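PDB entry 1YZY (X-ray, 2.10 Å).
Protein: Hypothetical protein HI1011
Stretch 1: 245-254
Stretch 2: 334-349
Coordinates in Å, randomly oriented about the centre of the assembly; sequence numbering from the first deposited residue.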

# COMPACT_ATOMS: atom_id res chain seq x y z
N LYS A 245 16.25 0.29 19.66
CA LYS A 245 17.25 -0.75 19.88
C LYS A 245 16.66 -2.04 20.46
O LYS A 245 16.04 -2.03 21.53
CB LYS A 245 18.39 -0.25 20.77
CG LYS A 245 19.62 0.23 20.00
CD LYS A 245 20.71 -0.85 19.93
CE LYS A 245 20.24 -2.11 19.21
NZ LYS A 245 19.77 -1.86 17.81
N GLY A 246 16.88 -3.13 19.73
CA GLY A 246 16.40 -4.44 20.13
C GLY A 246 17.01 -5.52 19.24
O GLY A 246 17.85 -5.21 18.39
N LYS A 247 16.67 -6.78 19.50
CA LYS A 247 17.19 -7.89 18.70
C LYS A 247 16.54 -7.85 17.32
O LYS A 247 15.34 -7.63 17.22
CB LYS A 247 16.87 -9.23 19.38
CG LYS A 247 17.16 -9.27 20.88
CD LYS A 247 18.65 -9.18 21.18
CE LYS A 247 18.90 -8.93 22.66
NZ LYS A 247 18.35 -7.60 23.09
N THR A 248 17.30 -8.15 16.28
CA THR A 248 16.78 -8.11 14.91
C THR A 248 17.15 -9.37 14.13
O THR A 248 18.18 -10.00 14.42
CB THR A 248 17.34 -6.86 14.14
OG1 THR A 248 16.91 -5.66 14.80
CG2 THR A 248 16.87 -6.84 12.69
N VAL A 249 16.33 -9.72 13.15
CA VAL A 249 16.57 -10.89 12.31
C VAL A 249 16.13 -10.64 10.87
O VAL A 249 15.14 -9.93 10.62
CB VAL A 249 15.86 -12.17 12.88
CG1 VAL A 249 14.35 -12.03 12.81
CG2 VAL A 249 16.33 -13.41 12.14
N VAL A 250 16.90 -11.16 9.93
CA VAL A 250 16.62 -11.03 8.50
C VAL A 250 16.22 -12.41 7.99
O VAL A 250 16.95 -13.38 8.17
CB VAL A 250 17.88 -10.55 7.71
CG1 VAL A 250 17.61 -10.57 6.21
CG2 VAL A 250 18.28 -9.15 8.13
N LEU A 251 15.03 -12.49 7.40
CA LEU A 251 14.53 -13.75 6.84
C LEU A 251 14.26 -13.52 5.35
O LEU A 251 13.25 -12.93 4.97
CB LEU A 251 13.26 -14.18 7.59
CG LEU A 251 13.40 -14.35 9.12
CD1 LEU A 251 12.06 -14.52 9.77
CD2 LEU A 251 14.30 -15.52 9.46
N SER A 252 15.17 -14.01 4.51
CA SER A 252 15.12 -13.85 3.05
C SER A 252 14.72 -15.10 2.28
O SER A 252 15.41 -16.11 2.32
CB SER A 252 16.50 -13.40 2.57
OG SER A 252 16.43 -12.72 1.34
N GLY A 253 13.63 -15.02 1.52
CA GLY A 253 13.19 -16.17 0.75
C GLY A 253 13.08 -15.97 -0.75
O GLY A 253 12.97 -16.94 -1.50
N SER A 254 13.09 -14.71 -1.21
CA SER A 254 12.97 -14.39 -2.63
C SER A 254 14.19 -14.77 -3.46
O SER A 254 15.32 -14.64 -3.02
CB SER A 254 12.69 -12.89 -2.82
OG SER A 254 12.34 -12.59 -4.16
N THR A 334 8.85 -23.15 7.50
CA THR A 334 10.05 -22.98 8.31
C THR A 334 10.22 -21.54 8.82
O THR A 334 10.46 -21.33 10.00
CB THR A 334 11.33 -23.43 7.55
OG1 THR A 334 11.27 -24.84 7.28
CG2 THR A 334 12.57 -23.16 8.39
N PHE A 335 10.11 -20.57 7.91
CA PHE A 335 10.23 -19.16 8.30
C PHE A 335 9.14 -18.81 9.30
O PHE A 335 9.38 -18.11 10.28
CB PHE A 335 10.11 -18.25 7.08
CG PHE A 335 11.38 -18.10 6.29
CD1 PHE A 335 12.55 -17.66 6.90
CD2 PHE A 335 11.40 -18.35 4.92
CE1 PHE A 335 13.72 -17.47 6.16
CE2 PHE A 335 12.56 -18.17 4.17
CZ PHE A 335 13.72 -17.73 4.79
N ALA A 336 7.93 -19.28 9.03
CA ALA A 336 6.79 -19.01 9.89
C ALA A 336 6.99 -19.55 11.29
O ALA A 336 6.72 -18.86 12.27
CB ALA A 336 5.54 -19.60 9.28
N LYS A 337 7.41 -20.81 11.40
CA LYS A 337 7.62 -21.40 12.71
C LYS A 337 8.83 -20.83 13.45
O LYS A 337 8.85 -20.79 14.69
CB LYS A 337 7.65 -22.93 12.62
CG LYS A 337 6.27 -23.54 12.47
CD LYS A 337 6.31 -25.05 12.34
CE LYS A 337 4.91 -25.61 12.09
NZ LYS A 337 4.91 -27.06 11.73
N LEU A 338 9.83 -20.39 12.69
CA LEU A 338 11.03 -19.81 13.27
C LEU A 338 10.69 -18.42 13.78
O LEU A 338 11.08 -18.05 14.89
CB LEU A 338 12.13 -19.72 12.22
CG LEU A 338 13.46 -19.04 12.58
CD1 LEU A 338 14.12 -19.69 13.79
CD2 LEU A 338 14.39 -19.09 11.38
N ALA A 339 9.97 -17.65 12.97
CA ALA A 339 9.58 -16.29 13.34
C ALA A 339 8.74 -16.27 14.59
O ALA A 339 8.80 -15.33 15.38
CB ALA A 339 8.84 -15.64 12.20
N ALA A 340 7.90 -17.29 14.75
CA ALA A 340 7.04 -17.39 15.93
C ALA A 340 7.87 -17.69 17.18
O ALA A 340 7.58 -17.17 18.26
CB ALA A 340 5.98 -18.45 15.72
N LYS A 341 8.87 -18.55 17.03
CA LYS A 341 9.75 -18.92 18.14
C LYS A 341 10.63 -17.74 18.54
O LYS A 341 10.85 -17.50 19.73
CB LYS A 341 10.62 -20.13 17.78
CG LYS A 341 9.82 -21.41 17.53
CD LYS A 341 10.72 -22.63 17.33
CE LYS A 341 10.87 -23.46 18.60
NZ LYS A 341 11.55 -22.75 19.72
N LEU A 342 11.15 -17.02 17.54
CA LEU A 342 12.00 -15.87 17.79
C LEU A 342 11.25 -14.75 18.50
O LEU A 342 11.82 -14.07 19.35
CB LEU A 342 12.61 -15.34 16.49
CG LEU A 342 13.55 -16.29 15.73
CD1 LEU A 342 13.89 -15.70 14.38
CD2 LEU A 342 14.80 -16.56 16.54
N LYS A 343 9.98 -14.56 18.15
CA LYS A 343 9.19 -13.51 18.79
C LYS A 343 8.94 -13.85 20.25
O LYS A 343 8.96 -12.97 21.11
CB LYS A 343 7.85 -13.29 18.08
CG LYS A 343 7.17 -11.98 18.47
CD LYS A 343 5.73 -11.90 18.01
CE LYS A 343 4.80 -12.68 18.92
NZ LYS A 343 3.40 -12.69 18.44
N GLN A 344 8.66 -15.13 20.52
CA GLN A 344 8.43 -15.59 21.89
C GLN A 344 9.71 -15.42 22.70
O GLN A 344 9.67 -15.09 23.89
CB GLN A 344 7.97 -17.05 21.90
CG GLN A 344 7.88 -17.70 23.29
CD GLN A 344 6.95 -16.97 24.26
OE1 GLN A 344 7.23 -16.87 25.46
NE2 GLN A 344 5.82 -16.48 23.75
N TYR A 345 10.85 -15.64 22.06
CA TYR A 345 12.15 -15.49 22.71
C TYR A 345 12.45 -14.03 23.05
O TYR A 345 13.06 -13.74 24.08
CB TYR A 345 13.26 -16.08 21.82
CG TYR A 345 14.65 -15.81 22.33
CD1 TYR A 345 15.17 -16.51 23.41
CD2 TYR A 345 15.44 -14.83 21.74
CE1 TYR A 345 16.45 -16.24 23.90
CE2 TYR A 345 16.72 -14.55 22.22
CZ TYR A 345 17.22 -15.25 23.30
OH TYR A 345 18.47 -14.94 23.78
N GLY A 346 12.06 -13.11 22.17
CA GLY A 346 12.31 -11.71 22.43
C GLY A 346 12.81 -10.86 21.27
O GLY A 346 13.26 -9.73 21.50
N VAL A 347 12.82 -11.40 20.06
CA VAL A 347 13.26 -10.64 18.89
C VAL A 347 12.12 -9.67 18.56
O VAL A 347 10.96 -10.07 18.50
CB VAL A 347 13.57 -11.56 17.68
CG1 VAL A 347 13.73 -10.73 16.41
CG2 VAL A 347 14.84 -12.35 17.95
N THR A 348 12.46 -8.39 18.42
CA THR A 348 11.45 -7.37 18.15
C THR A 348 11.45 -6.74 16.76
O THR A 348 10.49 -6.07 16.39
CB THR A 348 11.47 -6.25 19.22
OG1 THR A 348 12.81 -5.77 19.43
CG2 THR A 348 10.91 -6.76 20.53
N ASN A 349 12.50 -6.98 15.98
CA ASN A 349 12.60 -6.41 14.64
C ASN A 349 12.76 -7.52 13.60
O ASN A 349 13.68 -8.34 13.68
CB ASN A 349 13.81 -5.46 14.53
CG ASN A 349 13.82 -4.39 15.60
OD1 ASN A 349 14.89 -4.00 16.09
ND2 ASN A 349 12.66 -3.85 15.94

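A helix packs antiparallel against a strand through apolar side chains, and the chain leaving that helix turns back to pair in parallel with the same strand around Thr 248. The axes of strand 248-252 and helix 334-345 run at 170°, 10.2 Å apart at closest approach. Leu 251 and Phe 335 both point toward the opposing stretch and meet at 3.6 Å (Leu 251 CB to Phe 335 CD1); Leu 251 also reaches Leu 338 (CD2 to CD2, 4.1 Å) and Ala 339 (CD1 to CB, 4.2 Å). The ring of Phe 335 lies beside the strand's end, its CZ 3.4 Å from Ser 252 O. Val 249 CG1 lies 4.0 Å from Leu 342 CD1 and 3.9 Å from Val 347 CG1. Just after the helix, Gly 346 has positive phi, at backbone angles that would jam a CB against the preceding carbonyl. Lys 247 O accepts hydrogen bonds from Thr 348 N and Asn 349 N, both 3.2 Å, and Val 249 N donates to Asn 349 O at 3.0 Å, so Asn 349 bonds to the residues flanking Thr 248. These two bridge partners share a sheet face, where Thr 248 OG1 donates a weak hydrogen bond to Asn 349 OD1 (2.9 Å). At Gly 246, an ideal CB would clash with Thr 348 OG1 at 2.5 Å.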